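PDB 2XIG: ferric uptake regulation protein from Helicobacter pylori, which represses transcription of its target genes as a homodimeric metal-dependent regulator, using ferrous iron as cofactor to bind their operators. Local coordinates for the interface of chains A and B and the interface of chains C and B. Sequence-based numbering; all coordinates share one arbitrary frame. Chains: chain A/B/C, Ferric uptake regulation protein.

Contact 1: the interface of chains A and B. Residues chain A 65, 69, 72, 81, 87; chain B 20-21, 70, 73.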
# COMPACT_ATOMS: atom_id res chain seq x y z
N TYR A 65 -9.46 7.03 13.59
CA TYR A 65 -9.30 6.90 12.15
C TYR A 65 -7.85 7.12 11.72
O TYR A 65 -7.35 6.41 10.84
CB TYR A 65 -10.23 7.86 11.40
CG TYR A 65 -11.60 7.30 11.13
CD1 TYR A 65 -11.78 6.26 10.22
CD2 TYR A 65 -12.72 7.79 11.78
CE1 TYR A 65 -13.03 5.74 9.97
CE2 TYR A 65 -13.98 7.27 11.54
CZ TYR A 65 -14.13 6.25 10.63
OH TYR A 65 -15.39 5.73 10.38
N ASN A 69 -5.93 4.07 10.03
CA ASN A 69 -5.31 4.29 8.73
C ASN A 69 -3.81 4.00 8.78
O ASN A 69 -3.26 3.39 7.86
CB ASN A 69 -5.57 5.71 8.23
CG ASN A 69 -6.91 5.84 7.50
OD1 ASN A 69 -7.97 5.86 8.13
ND2 ASN A 69 -6.85 5.91 6.18
N GLU A 72 -3.69 0.19 9.15
CA GLU A 72 -4.05 -0.38 7.86
C GLU A 72 -2.90 -0.23 6.85
O GLU A 72 -2.59 -1.17 6.12
CB GLU A 72 -5.31 0.29 7.32
CG GLU A 72 -5.79 -0.25 5.98
CD GLU A 72 -6.69 0.71 5.24
OE1 GLU A 72 -6.81 0.57 4.00
OE2 GLU A 72 -7.27 1.62 5.87
N GLU A 81 -14.86 -3.55 3.58
CA GLU A 81 -15.91 -2.61 3.21
C GLU A 81 -17.27 -3.30 3.18
O GLU A 81 -17.51 -4.16 2.32
CB GLU A 81 -15.61 -1.95 1.86
CG GLU A 81 -14.25 -1.26 1.84
CD GLU A 81 -14.14 -0.24 0.73
OE1 GLU A 81 -15.17 0.09 0.12
OE2 GLU A 81 -13.01 0.24 0.49
N ARG A 87 -17.43 0.17 7.19
CA ARG A 87 -16.22 -0.64 7.18
C ARG A 87 -15.94 -1.27 8.53
O ARG A 87 -16.34 -0.76 9.58
CB ARG A 87 -15.01 0.15 6.65
CG ARG A 87 -14.80 1.53 7.25
CD ARG A 87 -13.50 2.14 6.74
NE ARG A 87 -13.38 2.02 5.29
CZ ARG A 87 -12.30 2.35 4.59
NH1 ARG A 87 -12.29 2.21 3.27
NH2 ARG A 87 -11.22 2.82 5.20
N LYS B 20 -15.36 7.75 1.30
CA LYS B 20 -15.08 6.33 1.49
C LYS B 20 -14.43 6.02 2.85
O LYS B 20 -14.85 5.10 3.55
CB LYS B 20 -14.23 5.79 0.35
CG LYS B 20 -13.64 4.41 0.58
CD LYS B 20 -12.76 4.01 -0.58
CE LYS B 20 -11.61 3.12 -0.12
NZ LYS B 20 -10.48 3.14 -1.09
N ASN B 21 -13.40 6.79 3.21
CA ASN B 21 -12.73 6.61 4.49
C ASN B 21 -13.59 7.07 5.66
O ASN B 21 -13.21 6.91 6.82
CB ASN B 21 -11.39 7.34 4.52
CG ASN B 21 -10.27 6.55 3.88
OD1 ASN B 21 -9.33 6.12 4.55
ND2 ASN B 21 -10.36 6.34 2.57
N PHE B 70 -2.08 10.89 5.57
CA PHE B 70 -3.24 10.36 4.85
C PHE B 70 -3.04 10.36 3.33
O PHE B 70 -3.35 9.38 2.65
CB PHE B 70 -4.49 11.17 5.20
CG PHE B 70 -5.69 10.82 4.36
CD1 PHE B 70 -6.13 11.66 3.36
CD2 PHE B 70 -6.37 9.63 4.58
CE1 PHE B 70 -7.24 11.34 2.59
CE2 PHE B 70 -7.48 9.29 3.81
CZ PHE B 70 -7.91 10.15 2.81
N LYS B 73 -0.60 7.63 2.19
CA LYS B 73 -1.23 6.32 2.23
C LYS B 73 -2.16 6.11 1.03
O LYS B 73 -2.26 5.00 0.50
CB LYS B 73 -2.01 6.14 3.53
CG LYS B 73 -2.57 4.75 3.70
CD LYS B 73 -4.03 4.79 4.09
CE LYS B 73 -4.69 3.46 3.81
NZ LYS B 73 -6.17 3.60 3.74

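Contact 2: the interface of chains C and B. Residues chain C 46, 61, 65; chain B 8-9, 12-13.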
# COMPACT_ATOMS: atom_id res chain seq x y z
N GLU C 46 -12.02 10.37 -15.69
CA GLU C 46 -11.20 11.16 -16.60
C GLU C 46 -11.56 10.91 -18.07
O GLU C 46 -11.75 11.86 -18.82
CB GLU C 46 -9.71 10.90 -16.36
CG GLU C 46 -9.17 11.52 -15.08
N ILE C 61 -14.34 18.03 -14.63
CA ILE C 61 -14.40 16.66 -14.16
C ILE C 61 -15.31 16.58 -12.94
O ILE C 61 -15.94 15.56 -12.69
CB ILE C 61 -13.00 16.12 -13.83
CG1 ILE C 61 -13.02 14.59 -13.71
CG2 ILE C 61 -12.46 16.75 -12.55
CD1 ILE C 61 -11.64 13.97 -13.72
N TYR C 65 -18.17 13.74 -12.02
CA TYR C 65 -18.23 12.96 -10.79
C TYR C 65 -19.60 13.04 -10.15
O TYR C 65 -20.10 12.04 -9.64
CB TYR C 65 -17.18 13.42 -9.79
CG TYR C 65 -15.87 12.67 -9.86
CD1 TYR C 65 -15.58 11.64 -8.97
CD2 TYR C 65 -14.91 13.01 -10.80
CE1 TYR C 65 -14.38 10.95 -9.03
CE2 TYR C 65 -13.69 12.33 -10.87
CZ TYR C 65 -13.44 11.30 -9.98
OH TYR C 65 -12.24 10.63 -10.04
N GLU B 8 -7.45 19.17 -10.70
CA GLU B 8 -8.88 19.01 -10.48
C GLU B 8 -9.26 17.53 -10.42
O GLU B 8 -10.08 17.13 -9.59
CB GLU B 8 -9.72 19.78 -11.52
CG GLU B 8 -9.81 19.15 -12.91
CD GLU B 8 -11.03 19.63 -13.68
OE1 GLU B 8 -11.79 20.45 -13.14
OE2 GLU B 8 -11.24 19.18 -14.83
N SER B 9 -8.63 16.71 -11.25
CA SER B 9 -8.87 15.26 -11.20
C SER B 9 -8.40 14.68 -9.86
O SER B 9 -9.11 13.91 -9.22
CB SER B 9 -8.17 14.55 -12.35
OG SER B 9 -8.25 13.14 -12.18
N GLU B 12 -10.84 15.58 -7.14
CA GLU B 12 -12.06 14.78 -7.16
C GLU B 12 -11.83 13.42 -6.53
O GLU B 12 -12.67 12.92 -5.77
CB GLU B 12 -12.63 14.65 -8.58
CG GLU B 12 -13.24 15.93 -9.11
CD GLU B 12 -14.23 16.53 -8.14
OE1 GLU B 12 -15.13 15.81 -7.67
OE2 GLU B 12 -14.12 17.73 -7.84
N ARG B 13 -10.68 12.82 -6.82
CA ARG B 13 -10.35 11.51 -6.25
C ARG B 13 -10.18 11.63 -4.74
O ARG B 13 -10.57 10.73 -3.98
CB ARG B 13 -9.10 10.90 -6.90
CG ARG B 13 -9.22 10.75 -8.42
CD ARG B 13 -8.25 9.71 -8.99
NE ARG B 13 -6.87 10.19 -9.05
CZ ARG B 13 -5.92 9.86 -8.18
NH1 ARG B 13 -6.22 9.05 -7.17
NH2 ARG B 13 -4.69 10.34 -8.31
O HOH W 1 -10.55 11.47 -11.72

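Contact 1: the interface of chains A and B
B:Asn21 and B:Lys73, with 50 Å² each hidden by chain A, carry this contact, and both reach the same helix of the partner. The side-chain amide nitrogen ND2 of A:Asn69 donates to the amide oxygen OD1 of B:Asn21 at 3.0 Å. The bond is almost straight, 178° at the hydrogen, and the acceptor lies in the amide plane of A:Asn69. The donor approaches nearly along the C=O axis, and the two amides are turned only moderately out of parallel, by 30°. The backbone carbonyl O of B:Asn21 lies over the rim of the A:Tyr65 ring, 3.4 Å from CE1, a van der Waals contact.

B:Lys73 comes in at about a right angle to A:Glu72. With CG anti to the backbone N (chi1 -174°) and a bend at chi2, its ammonium NZ reaches the carboxylate and lies 3.1 Å from OE1 and equally far from OE2. This is a salt bridge spread over both oxygens, although each hydrogen bond taken singly is weak.

B:Lys20, third by buried surface at 46 Å², uses its methylene chain more than its amine: CE lies 3.3 Å from OE2 of A:Glu81. Its carbonyl O stands 3.6 Å above the guanidinium plane of A:Arg87, offset toward the rim. Within chain A, NH1 of A:Arg87 forms a long salt bridge to OE2 of A:Glu81, 3.5 Å, which may steady both groups.

The site joins the end of helix 7-20 and the loop residue after it, together with helix 61-73, of chain B to helix 61-73 and strands 77-81 and 87-91 of chain A, all in the part assigned by homology to DNA binding.

Contact 2: the interface of chains C and B
Apolar packing dominates where C:Tyr65 and C:Ile61 meet one flank of a chain B helix. The methylene CB of B:Glu12 sits over one face of the C:Tyr65 ring, 3.6 Å from the ring centroid, a CH-pi contact displaced toward the rim on the CE2 side. The two side chains run past each other in opposite directions, and the carboxylate plane of B:Glu12 is turned 56° from the ring, so the two flat groups do not stack. A bend at chi2 (-51°) folds the B:Glu12 carboxylate back toward the base of the tyrosine. Methyl CG2 of C:Ile61 spans one turn of the helix, touching CG of B:Glu12 at 3.6 Å and packing on the carboxylate end of B:Glu8, while CD1, at the tip of the other branch, meets CB of B:Ser9 at 3.8 Å.

A weak direct polar contact adds to the packing. The backbone N of C:Ile61, at the start of helix 61-73, gives a hydrogen bond to carboxylate oxygen OE2 of B:Glu8; it is long at 3.3 Å but nearly straight, 169° at the hydrogen. The carboxylate lies at the N-terminal end of helix 61-73, whose dipole could help hold it if it is ionised.

A water gives a further link. Water 1 lies in the plane of the C:Tyr65 ring, at its edge, and is 2.5 Å from the phenol OH, a short separation. It also bonds to the hydroxyl OG of B:Ser9, 2.9 Å away, which points toward chain C with OG anti to the backbone N. Beside this bridge, the aliphatic CG of B:Arg13 rests 3.4 Å from the phenol OH of C:Tyr65.

The C-alpha centres of contact 1 and contact 2 lie about 20 Å apart, and helix 7-20 of chain B is common to both. Its C-terminal residue and the asparagine after it serve contact 1; residues 8 to 13, nearer its start, serve contact 2. Each partner answers with helix 61-73, and Tyr65 recurs: in chain A its ring rim meets a backbone carbonyl, in chain C one face takes a methylene. Chain B thus bridges two copies. Fur is a homodimer joined through its dimerization region, so these contacts probably belong to the four-chain assembly or crystal packing rather than to the core dimer.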